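Local coordinates for putative major capsid protein (Cafeteriavirus-dependent mavirus, PDB 6G44) that probably builds the outer shell of the virophage particle, as a double jelly-roll major capsid protein that associates into trimers, at residues 332-338 with 424-430; 375-379 with 391-395; 442-446 with 492-496. One frame throughout, in Å; residues are numbered along the deposited sequence.

Interaction 1. Residues 332-338 with 424-430; sequences PSMFAVM and SVIFFRP
The Phe428 ring, on one side of a two-stranded ladder, has the CB of Phe335 over one face, 3.8 Å from its centroid, and CG2 of Val337 at its edge, near the ring plane. The Phe335 and Phe428 rings are close to parallel (21°) but slid apart, so they overlap very little. Phe428 reaches across because its CG lies between the backbone N and the carbonyl carbon (chi1 74°), which turns the ring toward the opposite strand. On the other side of the ladder, Val425 CG1 lies above one face of the Phe427 ring, and the sulfur of Met334 approaches that ring obliquely, SD to CD1 3.8 Å, in a Met-aromatic contact. Met334 then bends at its last torsion, which sets its methyl CE over the centre of the flat Arg429 guanidinium, CE to CZ 3.4 Å. At the edge of this group a water in its plane accepts from NH1 and donates to Ser333 O, while Arg429 NE bonds to Asn385.

The backbones run antiparallel. Phe335 and Phe428 exchange two hydrogen bonds, N of Phe335 to O of Phe428 being 2.8 Å and almost straight; Val337 and Ile426 form the second such pair. Beyond the ladder, the CD of Pro430 abuts Ser333 O at 3.2 Å.

Strand 334-341 is thereby held between 425-428 and the long strand 464-482, against which Ser333 and Met334 form a classic beta bulge opposite Ile475. Ile426, Val337 and Phe428 pack on strand 355-363 of the facing sheet, as in a jelly-roll sandwich, and Ala336, Met338 and Val425 pack against helix 123-130.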
ATOM      1  N   PRO C 332      24.496  13.891  18.004  1.00 12.85           N
ATOM      2  CA  PRO C 332      23.421  12.920  17.726  1.00 13.54           C
ATOM      3  C   PRO C 332      23.238  12.568  16.259  1.00 13.69           C
ATOM      4  O   PRO C 332      23.623  13.313  15.368  1.00 15.37           O
ATOM      5  CB  PRO C 332      22.162  13.616  18.237  1.00 13.43           C
ATOM      6  CG  PRO C 332      22.657  14.604  19.254  1.00 13.71           C
ATOM      7  CD  PRO C 332      23.965  15.072  18.702  1.00 13.11           C
ATOM      8  N   SER C 333      22.590  11.441  16.054  1.00 12.99           N
ATOM      9  CA  SER C 333      22.227  10.952  14.734  1.00 13.05           C
ATOM     10  C   SER C 333      21.145  11.780  14.071  1.00 12.18           C
ATOM     11  O   SER C 333      21.188  11.989  12.834  1.00 11.75           O
ATOM     12  CB  SER C 333      21.733   9.513  14.859  1.00 14.40           C
ATOM     13  OG  SER C 333      21.262   9.010  13.616  1.00 17.19           O
ATOM     14  N   MET C 334      20.181  12.240  14.855  1.00 11.97           N
ATOM     15  CA  MET C 334      19.064  12.979  14.281  1.00 12.47           C
ATOM     16  C   MET C 334      18.492  13.942  15.305  1.00 12.40           C
ATOM     17  O   MET C 334      18.602  13.726  16.510  1.00 12.63           O
ATOM     18  CB  MET C 334      17.967  12.021  13.772  1.00 13.45           C
ATOM     19  CG  MET C 334      16.902  12.689  12.882  1.00 14.12           C
ATOM     20  SD  MET C 334      15.637  11.555  12.218  1.00 17.07           S
ATOM     21  CE  MET C 334      16.574  10.598  11.055  1.00 16.59           C
ATOM     22  N   PHE C 335      17.872  15.001  14.796  1.00 12.16           N
ATOM     23  CA  PHE C 335      17.139  15.961  15.566  1.00 12.87           C
ATOM     24  C   PHE C 335      15.715  16.049  15.076  1.00 12.51           C
ATOM     25  O   PHE C 335      15.436  15.746  13.908  1.00 11.99           O
ATOM     26  CB  PHE C 335      17.791  17.357  15.433  1.00 13.80           C
ATOM     27  CG  PHE C 335      19.176  17.413  15.986  1.00 15.04           C
ATOM     28  CD1 PHE C 335      19.340  17.687  17.333  1.00 16.25           C
ATOM     29  CD2 PHE C 335      20.282  17.166  15.192  1.00 16.25           C
ATOM     30  CE1 PHE C 335      20.599  17.729  17.895  1.00 16.43           C
ATOM     31  CE2 PHE C 335      21.568  17.221  15.761  1.00 17.16           C
ATOM     32  CZ  PHE C 335      21.692  17.497  17.106  1.00 16.01           C
ATOM     33  N   ALA C 336      14.823  16.475  15.958  1.00 12.37           N
ATOM     34  CA  ALA C 336      13.419  16.724  15.585  1.00 12.95           C
ATOM     35  C   ALA C 336      12.999  18.063  16.180  1.00 12.89           C
ATOM     36  O   ALA C 336      13.229  18.311  17.382  1.00 14.42           O
ATOM     37  CB  ALA C 336      12.497  15.613  16.053  1.00 13.36           C
ATOM     38  N   VAL C 337      12.370  18.894  15.369  1.00 13.08           N
ATOM     39  CA  VAL C 337      11.897  20.214  15.782  1.00 13.08           C
ATOM     40  C   VAL C 337      10.386  20.240  15.662  1.00 13.18           C
ATOM     41  O   VAL C 337       9.831  19.872  14.612  1.00 12.94           O
ATOM     42  CB  VAL C 337      12.498  21.314  14.886  1.00 13.35           C
ATOM     43  CG1 VAL C 337      12.032  22.696  15.346  1.00 13.65           C
ATOM     44  CG2 VAL C 337      14.005  21.231  14.884  1.00 13.75           C
ATOM     45  N   MET C 338       9.710  20.697  16.713  1.00 13.09           N
ATOM     46  CA  MET C 338       8.271  20.865  16.663  1.00 15.37           C
ATOM     47  C   MET C 338       7.886  22.018  17.565  1.00 14.53           C
ATOM     48  O   MET C 338       8.574  22.271  18.554  1.00 15.95           O
ATOM     49  CB  MET C 338       7.546  19.556  17.014  1.00 20.18           C
ATOM     50  CG  MET C 338       7.360  19.156  18.443  1.00 24.06           C
ATOM     51  SD  MET C 338       6.264  17.682  18.561  1.00 28.50           S
ATOM     52  CE  MET C 338       7.436  16.407  18.236  1.00 27.75           C
ATOM     53  N   SER C 424       3.665  20.886  12.041  1.00 10.39           N
ATOM     54  CA  SER C 424       4.953  20.365  11.563  1.00 10.75           C
ATOM     55  C   SER C 424       5.764  19.585  12.575  1.00 11.06           C
ATOM     56  O   SER C 424       5.834  19.945  13.753  1.00 11.49           O
ATOM     57  CB  SER C 424       5.848  21.500  11.077  1.00 11.11           C
ATOM     58  OG  SER C 424       5.166  22.443  10.284  1.00 10.89           O
ATOM     59  N   VAL C 425       6.453  18.566  12.082  1.00 10.55           N
ATOM     60  CA  VAL C 425       7.639  18.034  12.761  1.00 10.76           C
ATOM     61  C   VAL C 425       8.736  17.966  11.726  1.00 10.43           C
ATOM     62  O   VAL C 425       8.544  17.372  10.666  1.00 10.13           O
ATOM     63  CB  VAL C 425       7.422  16.631  13.366  1.00 11.63           C
ATOM     64  CG1 VAL C 425       8.681  16.131  14.049  1.00 12.26           C
ATOM     65  CG2 VAL C 425       6.271  16.674  14.371  1.00 12.13           C
ATOM     66  N   ILE C 426       9.870  18.591  12.019  1.00 10.37           N
ATOM     67  CA  ILE C 426      10.995  18.606  11.076  1.00 10.60           C
ATOM     68  C   ILE C 426      12.124  17.733  11.616  1.00 10.91           C
ATOM     69  O   ILE C 426      12.746  18.076  12.624  1.00 11.04           O
ATOM     70  CB  ILE C 426      11.497  20.022  10.734  1.00 11.04           C
ATOM     71  CG1 ILE C 426      10.369  20.859  10.132  1.00 11.19           C
ATOM     72  CG2 ILE C 426      12.684  19.947   9.771  1.00 11.78           C
ATOM     73  CD1 ILE C 426      10.654  22.352  10.098  1.00 11.31           C
ATOM     74  N   PHE C 427      12.395  16.631  10.946  1.00 10.18           N
ATOM     75  CA  PHE C 427      13.496  15.737  11.260  1.00 10.82           C
ATOM     76  C   PHE C 427      14.684  16.121  10.407  1.00 11.15           C
ATOM     77  O   PHE C 427      14.540  16.266   9.177  1.00 10.88           O
ATOM     78  CB  PHE C 427      13.121  14.276  10.978  1.00 11.03           C
ATOM     79  CG  PHE C 427      12.037  13.736  11.873  1.00 10.88           C
ATOM     80  CD1 PHE C 427      12.344  13.246  13.135  1.00 11.74           C
ATOM     81  CD2 PHE C 427      10.695  13.678  11.459  1.00 11.18           C
ATOM     82  CE1 PHE C 427      11.355  12.717  13.947  1.00 11.65           C
ATOM     83  CE2 PHE C 427       9.716  13.128  12.278  1.00 11.89           C
ATOM     84  CZ  PHE C 427      10.050  12.674  13.541  1.00 11.47           C
ATOM     85  N   PHE C 428      15.855  16.348  11.022  1.00 10.80           N
ATOM     86  CA  PHE C 428      17.093  16.618  10.258  1.00 11.42           C
ATOM     87  C   PHE C 428      18.294  15.976  10.934  1.00 11.03           C
ATOM     88  O   PHE C 428      18.295  15.791  12.158  1.00 11.48           O
ATOM     89  CB  PHE C 428      17.318  18.128  10.019  1.00 11.78           C
ATOM     90  CG  PHE C 428      17.761  18.897  11.245  1.00 12.64           C
ATOM     91  CD1 PHE C 428      19.107  19.055  11.534  1.00 13.13           C
ATOM     92  CD2 PHE C 428      16.827  19.523  12.085  1.00 13.20           C
ATOM     93  CE1 PHE C 428      19.513  19.742  12.672  1.00 13.88           C
ATOM     94  CE2 PHE C 428      17.235  20.234  13.192  1.00 13.76           C
ATOM     95  CZ  PHE C 428      18.588  20.343  13.495  1.00 13.26           C
ATOM     96  N   ARG C 429      19.258  15.566  10.121  1.00 11.52           N
ATOM     97  CA  ARG C 429      20.485  14.905  10.580  1.00 11.51           C
ATOM     98  C   ARG C 429      21.637  15.914  10.510  1.00 12.06           C
ATOM     99  O   ARG C 429      21.577  16.872   9.735  1.00 12.72           O
ATOM    100  CB  ARG C 429      20.806  13.737   9.654  1.00 11.67           C
ATOM    101  CG  ARG C 429      19.736  12.665   9.577  1.00 12.37           C
ATOM    102  CD  ARG C 429      20.142  11.629   8.574  1.00 12.80           C
ATOM    103  NE  ARG C 429      19.143  10.581   8.383  1.00 14.51           N
ATOM    104  CZ  ARG C 429      19.050   9.468   9.091  1.00 15.91           C
ATOM    105  NH1 ARG C 429      19.919   9.188  10.050  1.00 16.85           N
ATOM    106  NH2 ARG C 429      18.113   8.578   8.798  1.00 17.34           N
ATOM    107  N   PRO C 430      22.723  15.682  11.239  1.00 11.66           N
ATOM    108  CA  PRO C 430      23.871  16.598  11.106  1.00 12.50           C
ATOM    109  C   PRO C 430      24.406  16.659   9.665  1.00 12.55           C
ATOM    110  O   PRO C 430      24.842  17.728   9.201  1.00 13.71           O
ATOM    111  CB  PRO C 430      24.890  16.040  12.107  1.00 13.67           C
ATOM    112  CG  PRO C 430      24.422  14.709  12.486  1.00 13.63           C
ATOM    113  CD  PRO C 430      22.940  14.661  12.281  1.00 12.88           C
TER
HETATM  114  O   HOH W   1      22.474  10.573  10.938  1.00 12.56           O

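Interaction 2. Residues 375-379 with 391-395; sequences QQQLY and FSCFS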
ATOM      1  N   GLN C 375       8.678  26.453   3.214  1.00 14.16           N
ATOM      2  CA  GLN C 375       7.935  25.387   3.885  1.00 13.76           C
ATOM      3  C   GLN C 375       7.933  24.078   3.100  1.00 14.17           C
ATOM      4  O   GLN C 375       8.092  22.987   3.694  1.00 13.60           O
ATOM      5  CB  GLN C 375       6.508  25.840   4.217  1.00 14.33           C
ATOM      6  CG  GLN C 375       5.802  24.907   5.170  1.00 13.89           C
ATOM      7  CD  GLN C 375       4.483  25.470   5.643  1.00 13.14           C
ATOM      8  OE1 GLN C 375       3.644  25.911   4.858  1.00 14.61           O
ATOM      9  NE2 GLN C 375       4.287  25.420   6.942  1.00 13.03           N
ATOM     10  N   GLN C 376       7.773  24.139   1.789  1.00 13.28           N
ATOM     11  CA  GLN C 376       7.792  22.935   0.952  1.00 13.74           C
ATOM     12  C   GLN C 376       9.150  22.230   1.043  1.00 13.22           C
ATOM     13  O   GLN C 376       9.205  21.011   1.154  1.00 12.85           O
ATOM     14  CB  GLN C 376       7.471  23.262  -0.498  1.00 15.92           C
ATOM     15  CG  GLN C 376       7.308  22.016  -1.361  1.00 17.60           C
ATOM     16  CD  GLN C 376       6.072  21.175  -0.995  1.00 18.58           C
ATOM     17  OE1 GLN C 376       6.135  19.939  -0.907  1.00 25.33           O
ATOM     18  NE2 GLN C 376       4.969  21.831  -0.776  1.00 21.62           N
ATOM     19  N   GLN C 377      10.239  22.996   1.058  1.00 12.35           N
ATOM     20  CA  GLN C 377      11.558  22.393   1.198  1.00 11.79           C
ATOM     21  C   GLN C 377      11.744  21.817   2.580  1.00 11.65           C
ATOM     22  O   GLN C 377      12.411  20.799   2.733  1.00 11.45           O
ATOM     23  CB  GLN C 377      12.638  23.418   0.888  1.00 11.71           C
ATOM     24  CG  GLN C 377      12.662  23.841  -0.570  1.00 12.24           C
ATOM     25  CD  GLN C 377      13.482  25.107  -0.797  1.00 12.13           C
ATOM     26  OE1 GLN C 377      13.208  26.139  -0.193  1.00 13.62           O
ATOM     27  NE2 GLN C 377      14.512  25.020  -1.657  1.00 13.76           N
ATOM     28  N   LEU C 378      11.216  22.475   3.606  1.00 11.30           N
ATOM     29  CA  LEU C 378      11.269  21.913   4.976  1.00 10.74           C
ATOM     30  C   LEU C 378      10.518  20.572   5.051  1.00 10.57           C
ATOM     31  O   LEU C 378      10.953  19.634   5.730  1.00 10.56           O
ATOM     32  CB  LEU C 378      10.731  22.907   5.989  1.00 10.99           C
ATOM     33  CG  LEU C 378      11.606  24.165   6.174  1.00 11.65           C
ATOM     34  CD1 LEU C 378      10.856  25.123   7.081  1.00 12.37           C
ATOM     35  CD2 LEU C 378      12.989  23.861   6.691  1.00 11.47           C
ATOM     36  N   TYR C 379       9.394  20.490   4.355  1.00 10.31           N
ATOM     37  CA  TYR C 379       8.657  19.227   4.243  1.00 10.50           C
ATOM     38  C   TYR C 379       9.497  18.165   3.555  1.00 11.01           C
ATOM     39  O   TYR C 379       9.537  17.004   3.998  1.00 10.50           O
ATOM     40  CB  TYR C 379       7.354  19.470   3.483  1.00 10.32           C
ATOM     41  CG  TYR C 379       6.546  18.225   3.176  1.00 10.50           C
ATOM     42  CD1 TYR C 379       5.903  17.539   4.193  1.00 10.61           C
ATOM     43  CD2 TYR C 379       6.398  17.754   1.878  1.00 11.37           C
ATOM     44  CE1 TYR C 379       5.136  16.429   3.915  1.00 10.90           C
ATOM     45  CE2 TYR C 379       5.625  16.643   1.601  1.00 11.69           C
ATOM     46  CZ  TYR C 379       5.024  15.970   2.632  1.00 11.62           C
ATOM     47  OH  TYR C 379       4.227  14.852   2.374  1.00 13.24           O
ATOM     48  N   PHE C 391       1.480  16.870   2.945  1.00  9.47           N
ATOM     49  CA  PHE C 391       1.930  18.247   3.093  1.00  9.60           C
ATOM     50  C   PHE C 391       0.905  19.140   3.822  1.00  9.22           C
ATOM     51  O   PHE C 391       1.293  19.982   4.637  1.00 10.23           O
ATOM     52  CB  PHE C 391       2.289  18.845   1.724  1.00  9.90           C
ATOM     53  CG  PHE C 391       2.814  20.250   1.799  1.00  9.84           C
ATOM     54  CD1 PHE C 391       3.973  20.535   2.528  1.00 10.21           C
ATOM     55  CD2 PHE C 391       2.152  21.296   1.185  1.00 10.56           C
ATOM     56  CE1 PHE C 391       4.477  21.836   2.630  1.00 10.55           C
ATOM     57  CE2 PHE C 391       2.646  22.587   1.287  1.00 10.48           C
ATOM     58  CZ  PHE C 391       3.792  22.853   1.991  1.00 10.63           C
ATOM     59  N   SER C 392      -0.383  18.949   3.553  1.00  9.17           N
ATOM     60  CA  SER C 392      -1.451  19.749   4.191  1.00  9.42           C
ATOM     61  C   SER C 392      -1.526  19.524   5.704  1.00  9.72           C
ATOM     62  O   SER C 392      -2.054  20.381   6.395  1.00 10.81           O
ATOM     63  CB  SER C 392      -2.820  19.491   3.557  1.00 10.13           C
ATOM     64  OG  SER C 392      -3.177  18.145   3.635  1.00 10.02           O
ATOM     65  N   CYS C 393      -1.004  18.411   6.203  1.00  9.68           N
ATOM     66  CA  CYS C 393      -0.862  18.208   7.645  1.00 10.30           C
ATOM     67  C   CYS C 393       0.319  19.010   8.142  1.00 10.09           C
ATOM     68  O   CYS C 393       0.155  19.923   8.958  1.00 10.49           O
ATOM     69  CB  CYS C 393      -0.671  16.729   7.901  1.00 10.47           C
ATOM     70  SG  CYS C 393      -0.207  16.291   9.589  1.00 11.85           S
ATOM     71  N   PHE C 394       1.492  18.699   7.591  1.00  9.74           N
ATOM     72  CA  PHE C 394       2.740  19.389   7.932  1.00  9.79           C
ATOM     73  C   PHE C 394       2.649  20.901   7.913  1.00  9.81           C
ATOM     74  O   PHE C 394       3.143  21.584   8.800  1.00 11.17           O
ATOM     75  CB  PHE C 394       3.832  18.927   6.963  1.00  9.62           C
ATOM     76  CG  PHE C 394       5.172  19.563   7.192  1.00  9.82           C
ATOM     77  CD1 PHE C 394       5.504  20.781   6.585  1.00 10.18           C
ATOM     78  CD2 PHE C 394       6.105  18.938   7.982  1.00 10.11           C
ATOM     79  CE1 PHE C 394       6.723  21.360   6.780  1.00 10.53           C
ATOM     80  CE2 PHE C 394       7.351  19.524   8.189  1.00 10.28           C
ATOM     81  CZ  PHE C 394       7.647  20.727   7.582  1.00 10.67           C
ATOM     82  N   SER C 395       1.968  21.432   6.910  1.00 10.54           N
ATOM     83  CA  SER C 395       2.013  22.868   6.699  1.00 10.22           C
ATOM     84  C   SER C 395       1.240  23.674   7.740  1.00 10.61           C
ATOM     85  O   SER C 395       1.503  24.863   7.897  1.00 11.03           O
ATOM     86  CB  SER C 395       1.490  23.266   5.323  1.00 10.43           C
ATOM     87  OG  SER C 395       0.098  23.050   5.217  1.00 11.11           O
TER
HETATM   88  O   HOH W   2       1.000  26.925   5.962  1.00 13.70           O
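Tyr379 is wedged between Phe391 and Phe394, and these three rings make the dense part of the contact. The edge of Phe391 points at one face of the Tyr379 ring, CD1 of Phe391 coming within 3.5 Å of CG of Tyr379, with the planes at 65°. Tyr379 in turn directs its own edge at the face of Phe394, its CD1 lying 3.7 Å from CG of Phe394. The CA of Tyr379 also sits over that face, so Phe394 packs on the helix backbone as well as on a ring. The tyrosine hydroxyl is bonded to Lys389 O, which fixes the far end of the ring beside the start of helix 391-394. Gln376 belongs to this close packing too: bent at its second torsion (chi2 67°), it brings NE2 over the centre of the Phe391 ring, 3.2 Å from CZ.

The contact is looser around the partly exposed Gln375. Its side chain stretches out to reach Ser395, but the NE2 to Ser395 O bond of 3.0 Å is bent, with an angle of 136° at the hydrogen. The same amide nitrogen also donates to Ile356 O, and a water bridges Gln375 OE1 to Ser395 O. The second subunit also comes close, its Asp203 packing on Gln376 and its Asn181 on Phe391.

Together the rings form an aromatic cluster of two successive T-shaped pairs, extended by Tyr387 edge-to-face with Phe394, that joins two short helices in the connection between strands 366-369 and 425-428 of the second jelly roll.

Interaction 3. Residues 442-446 with 492-496; sequences ANANK and LTLYT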
ATOM      1  N   ALA C 442      27.538  12.170  12.916  1.00 13.85           N
ATOM      2  CA  ALA C 442      26.756  11.358  13.828  1.00 13.44           C
ATOM      3  C   ALA C 442      27.669  10.392  14.570  1.00 13.05           C
ATOM      4  O   ALA C 442      28.506   9.716  13.952  1.00 13.04           O
ATOM      5  CB  ALA C 442      25.695  10.588  13.064  1.00 13.23           C
ATOM      6  N   ASN C 443      27.517  10.357  15.891  1.00 13.10           N
ATOM      7  CA  ASN C 443      28.281   9.467  16.802  1.00 13.75           C
ATOM      8  C   ASN C 443      29.697   9.954  17.105  1.00 15.44           C
ATOM      9  O   ASN C 443      30.463   9.263  17.779  1.00 15.75           O
ATOM     10  CB  ASN C 443      28.293   8.010  16.310  1.00 14.04           C
ATOM     11  CG  ASN C 443      26.911   7.423  16.274  1.00 14.41           C
ATOM     12  OD1 ASN C 443      26.107   7.736  17.131  1.00 15.09           O
ATOM     13  ND2 ASN C 443      26.609   6.605  15.256  1.00 15.47           N
ATOM     14  N   ALA C 444      30.056  11.147  16.663  1.00 15.17           N
ATOM     15  CA  ALA C 444      31.367  11.697  17.041  1.00 16.16           C
ATOM     16  C   ALA C 444      31.332  12.132  18.496  1.00 16.16           C
ATOM     17  O   ALA C 444      30.385  12.780  18.943  1.00 16.13           O
ATOM     18  CB  ALA C 444      31.720  12.882  16.178  1.00 16.26           C
ATOM     19  N   ASN C 445      32.408  11.822  19.225  1.00 17.77           N
ATOM     20  CA  ASN C 445      32.546  12.306  20.602  0.50 19.14           C
ATOM     21  C   ASN C 445      33.099  13.735  20.640  1.00 20.32           C
ATOM     22  O   ASN C 445      34.057  14.043  21.347  1.00 26.16           O
ATOM     23  CB  ASN C 445      33.425  11.361  21.423  0.50 19.93           C
ATOM     24  CG  ASN C 445      33.373  11.678  22.900  0.50 21.39           C
ATOM     25  OD1 ASN C 445      32.436  12.317  23.377  0.50 23.32           O
ATOM     26  ND2 ASN C 445      34.396  11.246  23.633  0.50 23.68           N
ATOM     27  N   LYS C 446      32.481  14.624  19.884  1.00 19.61           N
ATOM     28  CA  LYS C 446      32.913  15.998  19.756  1.00 19.33           C
ATOM     29  C   LYS C 446      31.812  16.844  20.370  1.00 18.97           C
ATOM     30  O   LYS C 446      30.630  16.666  20.024  1.00 18.40           O
ATOM     31  CB  LYS C 446      33.082  16.370  18.290  1.00 20.88           C
ATOM     32  CG  LYS C 446      33.450  17.830  18.084  1.00 22.80           C
ATOM     33  CD  LYS C 446      33.531  18.247  16.629  1.00 24.93           C
ATOM     34  CE  LYS C 446      33.553  19.759  16.527  1.00 25.67           C
ATOM     35  NZ  LYS C 446      34.733  20.355  17.242  1.00 27.31           N
ATOM     36  N   LEU C 492      26.073   4.997  24.769  1.00 14.62           N
ATOM     37  CA  LEU C 492      26.126   5.627  23.463  1.00 14.85           C
ATOM     38  C   LEU C 492      27.261   5.036  22.639  1.00 16.10           C
ATOM     39  O   LEU C 492      28.276   4.598  23.191  1.00 18.23           O
ATOM     40  CB  LEU C 492      26.344   7.132  23.622  1.00 14.67           C
ATOM     41  CG  LEU C 492      25.287   7.923  24.370  1.00 14.76           C
ATOM     42  CD1 LEU C 492      25.701   9.389  24.440  1.00 14.86           C
ATOM     43  CD2 LEU C 492      23.892   7.774  23.744  1.00 15.56           C
ATOM     44  N   THR C 493      27.084   5.000  21.325  1.00 16.16           N
ATOM     45  CA  THR C 493      28.085   4.511  20.401  1.00 17.55           C
ATOM     46  C   THR C 493      28.869   5.732  19.945  1.00 18.53           C
ATOM     47  O   THR C 493      28.422   6.453  19.041  1.00 22.12           O
ATOM     48  CB  THR C 493      27.421   3.795  19.197  1.00 17.04           C
ATOM     49  OG1 THR C 493      26.454   4.660  18.576  1.00 18.55           O
ATOM     50  CG2 THR C 493      26.717   2.543  19.646  1.00 18.98           C
ATOM     51  N   LEU C 494      29.984   6.009  20.609  1.00 16.78           N
ATOM     52  CA  LEU C 494      30.797   7.205  20.345  1.00 16.64           C
ATOM     53  C   LEU C 494      32.209   6.859  19.887  1.00 16.08           C
ATOM     54  O   LEU C 494      32.829   5.910  20.400  1.00 17.95           O
ATOM     55  CB  LEU C 494      30.862   8.080  21.594  1.00 16.44           C
ATOM     56  CG  LEU C 494      29.534   8.595  22.131  1.00 16.94           C
ATOM     57  CD1 LEU C 494      29.757   9.372  23.418  1.00 19.32           C
ATOM     58  CD2 LEU C 494      28.812   9.443  21.095  1.00 17.35           C
ATOM     59  N   TYR C 495      32.714   7.643  18.939  1.00 15.89           N
ATOM     60  CA  TYR C 495      34.006   7.443  18.308  1.00 15.81           C
ATOM     61  C   TYR C 495      34.640   8.803  18.047  1.00 16.19           C
ATOM     62  O   TYR C 495      33.953   9.819  18.013  1.00 16.00           O
ATOM     63  CB  TYR C 495      33.863   6.660  16.984  1.00 16.14           C
ATOM     64  CG  TYR C 495      33.061   5.411  17.177  1.00 17.66           C
ATOM     65  CD1 TYR C 495      33.654   4.220  17.582  1.00 19.84           C
ATOM     66  CD2 TYR C 495      31.677   5.459  17.064  1.00 18.76           C
ATOM     67  CE1 TYR C 495      32.853   3.091  17.824  1.00 20.44           C
ATOM     68  CE2 TYR C 495      30.891   4.365  17.319  1.00 19.89           C
ATOM     69  CZ  TYR C 495      31.466   3.193  17.696  1.00 21.03           C
ATOM     70  OH  TYR C 495      30.617   2.122  17.919  1.00 24.38           O
ATOM     71  N   THR C 496      35.952   8.825  17.838  1.00 16.29           N
ATOM     72  CA  THR C 496      36.589  10.078  17.500  1.00 16.96           C
ATOM     73  C   THR C 496      36.217  10.478  16.072  1.00 16.23           C
ATOM     74  O   THR C 496      35.990   9.602  15.219  1.00 15.86           O
ATOM     75  CB  THR C 496      38.119  10.015  17.588  1.00 17.79           C
ATOM     76  OG1 THR C 496      38.618   9.101  16.610  1.00 18.54           O
ATOM     77  CG2 THR C 496      38.565   9.591  19.002  1.00 18.53           C
TER
HETATM   78  O   HOH W   3      25.812   7.784  20.153  1.00 17.89           O
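Asn443 has a positive phi of 79°, and its CG lies anti to its own carbonyl carbon (chi1 -63°), which places the side chain against Thr493 while the main-chain carbonyl turns to Tyr495. On the partner segment, Thr493 holds OG1 between its backbone N and carbonyl carbon (chi1 54°), and this hydroxyl donates a weak, 3.4 Å hydrogen bond to Asn443 OD1. A water oxygen lies 3.0 Å from Asn443 OD1 and may donate to it, though other acceptors compete for its protons, and Asn443 ND2 is engaged by Asp477. The CB of Asn443 presses on Thr493 O at 3.1 Å.

The firmer links are between backbones. Tyr495 N donates to Asn443 O at 3.0 Å, and Asn445 N to Tyr495 O at 2.8 Å, so Ala444 and Tyr495 form a single beta bridge between two otherwise irregular loops. CA-H...O contacts from Leu494 to Asn443 O and from Ala444 to Tyr495 O support it. CD2 of Leu494 lies beside the Asn443 carbonyl, and Asn445 centres an inverse gamma turn that leads away toward strand 448-457. Ile31 and Ala32 of the second subunit pack against Thr493, Tyr495 and Asn443, while Thr13 of the third subunit reaches Tyr495.

The contact is thus mainly polar: two sound main-chain bonds set the pairing of the loops, and the side-chain amide, held chiefly by Asp477 and more weakly by Thr493, is probably kept in one orientation beside the subunit interface.

Along the chain, interaction 2 is nested within the loop that interaction 1 closes, and interaction 3 follows both. Interactions 1 and 2 have centres about 14 Å apart and touch: Phe394 and Leu378 pack on Ile426, so the helices 375-384 and 391-394 rest on strand 425-428. Interaction 3 lies at the other end of that strand pair, its centre about 18 Å from interaction 1, where Ala442 packs on Ser333 and Pro430. Interactions 2 and 3 stay about 19 Å apart at their nearest atoms, yet both border the second subunit. The ladder therefore connects two separate regions of the second jelly roll that face the trimer interface.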